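Local atomic coordinates of aldose-aldose oxidoreductase (Caulobacter crescentus, PDB entry 5A04), a protein that binds NADPH and glucose and probably passes hydride between aldose sugars through its nicotinamide cofactor. Residues G124-I129 and R308-G313; E201-N206 and L230-A235. All blocks are in the same frame, centred on the assembly; numbering follows the deposited sequence.

Interaction 1: G124-I129 and R308-G313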
# COMPACT_ATOMS: atom_id res chain seq x y z
N GLY A 124 -13.03 -39.68 -2.23
CA GLY A 124 -14.26 -39.23 -2.87
C GLY A 124 -15.01 -38.27 -1.95
O GLY A 124 -16.24 -38.32 -1.84
N ARG A 125 -14.26 -37.41 -1.27
CA ARG A 125 -14.85 -36.44 -0.35
C ARG A 125 -14.42 -35.03 -0.70
O ARG A 125 -13.37 -34.82 -1.33
CB ARG A 125 -14.46 -36.78 1.10
CG ARG A 125 -15.03 -38.11 1.61
CD ARG A 125 -16.56 -38.11 1.59
NE ARG A 125 -17.13 -39.36 2.09
CZ ARG A 125 -17.56 -40.35 1.32
NH1 ARG A 125 -17.50 -40.25 0.00
NH2 ARG A 125 -18.06 -41.45 1.88
N LYS A 126 -15.22 -34.05 -0.32
CA LYS A 126 -14.93 -32.67 -0.67
C LYS A 126 -14.00 -32.01 0.34
O LYS A 126 -13.94 -32.40 1.51
CB LYS A 126 -16.24 -31.88 -0.78
CG LYS A 126 -17.07 -32.35 -1.96
CD LYS A 126 -18.34 -31.54 -2.13
CE LYS A 126 -19.25 -32.18 -3.18
NZ LYS A 126 -18.55 -32.31 -4.49
N LEU A 127 -13.26 -31.02 -0.15
CA LEU A 127 -12.29 -30.29 0.66
C LEU A 127 -12.48 -28.80 0.43
O LEU A 127 -12.49 -28.34 -0.71
CB LEU A 127 -10.86 -30.70 0.29
CG LEU A 127 -9.68 -29.95 0.91
CD1 LEU A 127 -9.69 -30.01 2.45
CD2 LEU A 127 -8.35 -30.53 0.34
N MET A 128 -12.67 -28.06 1.52
CA MET A 128 -12.86 -26.62 1.43
C MET A 128 -11.94 -25.93 2.43
O MET A 128 -11.74 -26.44 3.53
CB MET A 128 -14.33 -26.26 1.70
CG MET A 128 -14.60 -24.77 1.62
SD MET A 128 -16.35 -24.45 1.94
CE MET A 128 -16.30 -22.70 2.33
N ILE A 129 -11.37 -24.80 2.03
CA ILE A 129 -10.51 -24.02 2.91
C ILE A 129 -11.31 -22.84 3.48
O ILE A 129 -12.14 -22.25 2.80
CB ILE A 129 -9.26 -23.51 2.16
CG1 ILE A 129 -8.58 -24.67 1.43
CG2 ILE A 129 -8.29 -22.78 3.11
CD1 ILE A 129 -8.16 -25.84 2.32
N ARG A 308 -21.78 -30.18 -5.80
CA ARG A 308 -21.04 -29.10 -6.47
C ARG A 308 -19.69 -28.87 -5.79
O ARG A 308 -19.46 -29.37 -4.69
CB ARG A 308 -21.87 -27.81 -6.47
CG ARG A 308 -23.14 -27.89 -7.32
CD ARG A 308 -24.03 -26.69 -7.09
NE ARG A 308 -25.19 -26.70 -7.98
CZ ARG A 308 -26.32 -26.03 -7.76
NH1 ARG A 308 -26.45 -25.29 -6.66
NH2 ARG A 308 -27.32 -26.10 -8.63
N GLU A 309 -18.80 -28.13 -6.44
CA GLU A 309 -17.48 -27.88 -5.87
C GLU A 309 -17.45 -26.57 -5.11
O GLU A 309 -17.98 -25.56 -5.57
CB GLU A 309 -16.41 -27.86 -6.98
CG GLU A 309 -16.32 -29.16 -7.78
CD GLU A 309 -16.28 -30.40 -6.89
OE1 GLU A 309 -15.51 -30.42 -5.90
OE2 GLU A 309 -17.02 -31.36 -7.19
N PRO A 310 -16.83 -26.57 -3.92
CA PRO A 310 -16.73 -25.33 -3.14
C PRO A 310 -16.05 -24.22 -3.92
O PRO A 310 -15.14 -24.49 -4.70
CB PRO A 310 -15.89 -25.73 -1.92
CG PRO A 310 -16.07 -27.21 -1.80
CD PRO A 310 -16.22 -27.72 -3.22
N ILE A 311 -16.47 -22.98 -3.70
CA ILE A 311 -15.86 -21.88 -4.41
C ILE A 311 -14.44 -21.61 -3.90
O ILE A 311 -13.65 -20.99 -4.59
CB ILE A 311 -16.68 -20.59 -4.31
CG1 ILE A 311 -16.77 -20.12 -2.86
CG2 ILE A 311 -18.07 -20.81 -4.91
CD1 ILE A 311 -17.36 -18.72 -2.73
N VAL A 312 -14.14 -22.07 -2.69
CA VAL A 312 -12.78 -22.00 -2.16
C VAL A 312 -12.33 -23.42 -1.78
O VAL A 312 -12.28 -23.79 -0.60
CB VAL A 312 -12.67 -21.03 -0.96
CG1 VAL A 312 -12.73 -19.58 -1.45
CG2 VAL A 312 -13.76 -21.28 0.08
N GLY A 313 -12.02 -24.21 -2.79
CA GLY A 313 -11.62 -25.59 -2.58
C GLY A 313 -10.15 -25.73 -2.25
O GLY A 313 -9.43 -24.73 -2.13

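Interaction 2: E201-N206 and L230-A235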
# COMPACT_ATOMS: atom_id res chain seq x y z
N GLU A 201 -4.26 -14.95 -11.38
CA GLU A 201 -3.13 -15.52 -10.65
C GLU A 201 -1.85 -14.79 -11.05
O GLU A 201 -1.65 -14.51 -12.23
CB GLU A 201 -2.99 -17.02 -10.93
CG GLU A 201 -4.27 -17.80 -10.68
CD GLU A 201 -4.65 -17.82 -9.21
OE1 GLU A 201 -3.73 -17.73 -8.36
OE2 GLU A 201 -5.85 -17.95 -8.90
N PRO A 202 -0.98 -14.50 -10.07
CA PRO A 202 0.19 -13.66 -10.38
C PRO A 202 1.22 -14.36 -11.26
O PRO A 202 1.32 -15.59 -11.22
CB PRO A 202 0.77 -13.33 -9.00
CG PRO A 202 0.24 -14.39 -8.09
CD PRO A 202 -1.07 -14.85 -8.64
N VAL A 203 1.94 -13.58 -12.05
CA VAL A 203 3.00 -14.15 -12.88
C VAL A 203 4.38 -13.68 -12.44
O VAL A 203 5.39 -14.17 -12.94
CB VAL A 203 2.81 -13.82 -14.37
CG1 VAL A 203 1.62 -14.59 -14.93
CG2 VAL A 203 2.65 -12.32 -14.57
N ALA A 204 4.42 -12.73 -11.51
CA ALA A 204 5.71 -12.28 -11.00
C ALA A 204 5.54 -11.73 -9.59
O ALA A 204 4.49 -11.17 -9.27
CB ALA A 204 6.32 -11.21 -11.92
N VAL A 205 6.57 -11.92 -8.78
CA VAL A 205 6.52 -11.60 -7.36
C VAL A 205 7.82 -10.95 -6.90
O VAL A 205 8.90 -11.47 -7.18
CB VAL A 205 6.30 -12.89 -6.52
CG1 VAL A 205 6.31 -12.56 -5.03
CG2 VAL A 205 5.01 -13.59 -6.94
N ASN A 206 7.71 -9.82 -6.21
CA ASN A 206 8.81 -9.22 -5.43
C ASN A 206 8.48 -9.29 -3.96
O ASN A 206 7.30 -9.29 -3.60
CB ASN A 206 9.03 -7.73 -5.77
CG ASN A 206 9.84 -7.50 -7.02
OD1 ASN A 206 10.63 -8.35 -7.43
ND2 ASN A 206 9.67 -6.33 -7.62
N LEU A 230 2.46 -9.03 -9.91
CA LEU A 230 2.03 -8.61 -11.25
C LEU A 230 1.15 -9.71 -11.84
O LEU A 230 1.46 -10.89 -11.68
CB LEU A 230 3.25 -8.36 -12.15
CG LEU A 230 2.98 -7.97 -13.60
CD1 LEU A 230 2.32 -6.59 -13.71
CD2 LEU A 230 4.31 -7.99 -14.38
N PHE A 231 0.06 -9.31 -12.50
CA PHE A 231 -0.89 -10.26 -13.08
C PHE A 231 -0.87 -10.18 -14.62
O PHE A 231 -0.44 -9.17 -15.17
CB PHE A 231 -2.29 -9.98 -12.54
CG PHE A 231 -2.43 -10.19 -11.05
CD1 PHE A 231 -2.18 -9.15 -10.17
CD2 PHE A 231 -2.83 -11.41 -10.54
CE1 PHE A 231 -2.32 -9.35 -8.78
CE2 PHE A 231 -2.97 -11.62 -9.17
CZ PHE A 231 -2.71 -10.58 -8.29
N PRO A 232 -1.36 -11.23 -15.31
CA PRO A 232 -1.30 -11.23 -16.78
C PRO A 232 -1.97 -10.03 -17.45
O PRO A 232 -1.50 -9.56 -18.48
CB PRO A 232 -2.02 -12.53 -17.16
CG PRO A 232 -1.74 -13.43 -16.00
CD PRO A 232 -1.84 -12.53 -14.79
N SER A 233 -3.05 -9.53 -16.85
CA SER A 233 -3.78 -8.40 -17.43
C SER A 233 -3.00 -7.10 -17.33
O SER A 233 -3.38 -6.09 -17.94
CB SER A 233 -5.12 -8.22 -16.72
OG SER A 233 -4.88 -7.73 -15.41
N GLY A 234 -1.95 -7.11 -16.52
CA GLY A 234 -1.21 -5.90 -16.22
C GLY A 234 -1.57 -5.32 -14.86
O GLY A 234 -0.92 -4.39 -14.40
N ALA A 235 -2.61 -5.86 -14.22
CA ALA A 235 -2.94 -5.46 -12.85
C ALA A 235 -1.74 -5.69 -11.91
O ALA A 235 -0.97 -6.63 -12.08
CB ALA A 235 -4.16 -6.24 -12.34

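Interaction 1: G124-I129 and R308-G313
Lys126 reaches across to the start of 308-313 and ends beside two acceptors. Lys126 NZ forms a salt bridge with Glu309 OE2 at 3.2 Å. A weak hydrogen bond runs from the same NZ to the backbone O of Arg308. The chain is extended as far as CE and bends only at its last torsion (chi4 -58°), which places the ammonium beside both oxygens. The lysine and glutamate side chains cross at about a right angle. With an alanine here, the Glu309 carboxylate is likely to lose this partner, and Arg308 O its weak bond.

Val312 CG2 is set against Ile129 O at 3.3 Å and against Met128 CE at 3.7 Å. Pro310 CB packs on Met128 CG at 3.9 Å. The methionine is fully extended, with CG anti to its backbone N (chi1 -180°). The backbones are tied where Ile129 N donates to Val312 O at 3.0 Å, a nearly straight bond. Helix 292-306 also packs on Met128. Strand 127-129 is an outermost strand of the parallel Rossmann sheet within this chain. The loop before helix 314-333, from the C-terminal alpha/beta domain, docks on it, an interdomain contact of this two-domain oxidoreductase fold.

Interaction 2: E201-N206 and L230-A235
Phe231 lays its ring against the Glu201-Pro202 peptide and the proline ring. Pro202 CB sits over one face of the phenyl ring, and Pro202 CD is 3.8 Å from Phe231 CE2. Proline and phenylalanine run alongside each other in the same direction. The first torsion of Phe231 (chi1 -64°) sets CG anti to its carbonyl carbon and brings CD2 within 3.6 Å of Glu201 C. Ala194 and Thr198 of helix 182-198 also touch this ring.

Val203 is the main bump of 201-206. It spreads two methyls over the backbone and side chains of 230-232. Val203 CG1 rests on Pro232 CG at 3.7 Å, while its CG2 sits over Leu230 O at 3.4 Å. Pro232 fits into the notch between Val203 and the Glu201 carbonyl, with its CD 3.2 Å from Glu201 O.

Val203 and Ala204 together stand opposite the single Leu230, a classic beta bulge at the start of strand 204-210. Val203 N gives Leu230 O a bond of 2.8 Å, and Ala204 N adds a weak one to the same oxygen. Leu230 N returns a bond to Ala204 O at 3.0 Å, completing an antiparallel hydrogen-bonded pair. The side chains of that pair lie on one face of the sheet, CB against CB. Leu230 also packs on Val208 of the second subunit. A type I turn from Phe231 to Gly234 reverses the chain toward strand 236-242.

Both contacts are partly buried, but one joins two domains and the other two strand ends of one sheet. Interaction 1 links the Rossmann domain to the C-terminal domain and lies nearer the chain centre, with Ile129 about 8 Å from NADPH, side chain to ligand. Interaction 2 stays within the C-terminal domain, in its large mixed sheet, and borders the second subunit. Helix 314-333 connects their surroundings: it begins after 308-313 and packs on Glu201, Pro202 and Val205. Their chemistry differs. Interaction 1 adds a salt bridge to a single bond between backbones, whereas the polar links of interaction 2 are all backbone bonds. The centres are 26 Å apart, and the two contacts do not touch.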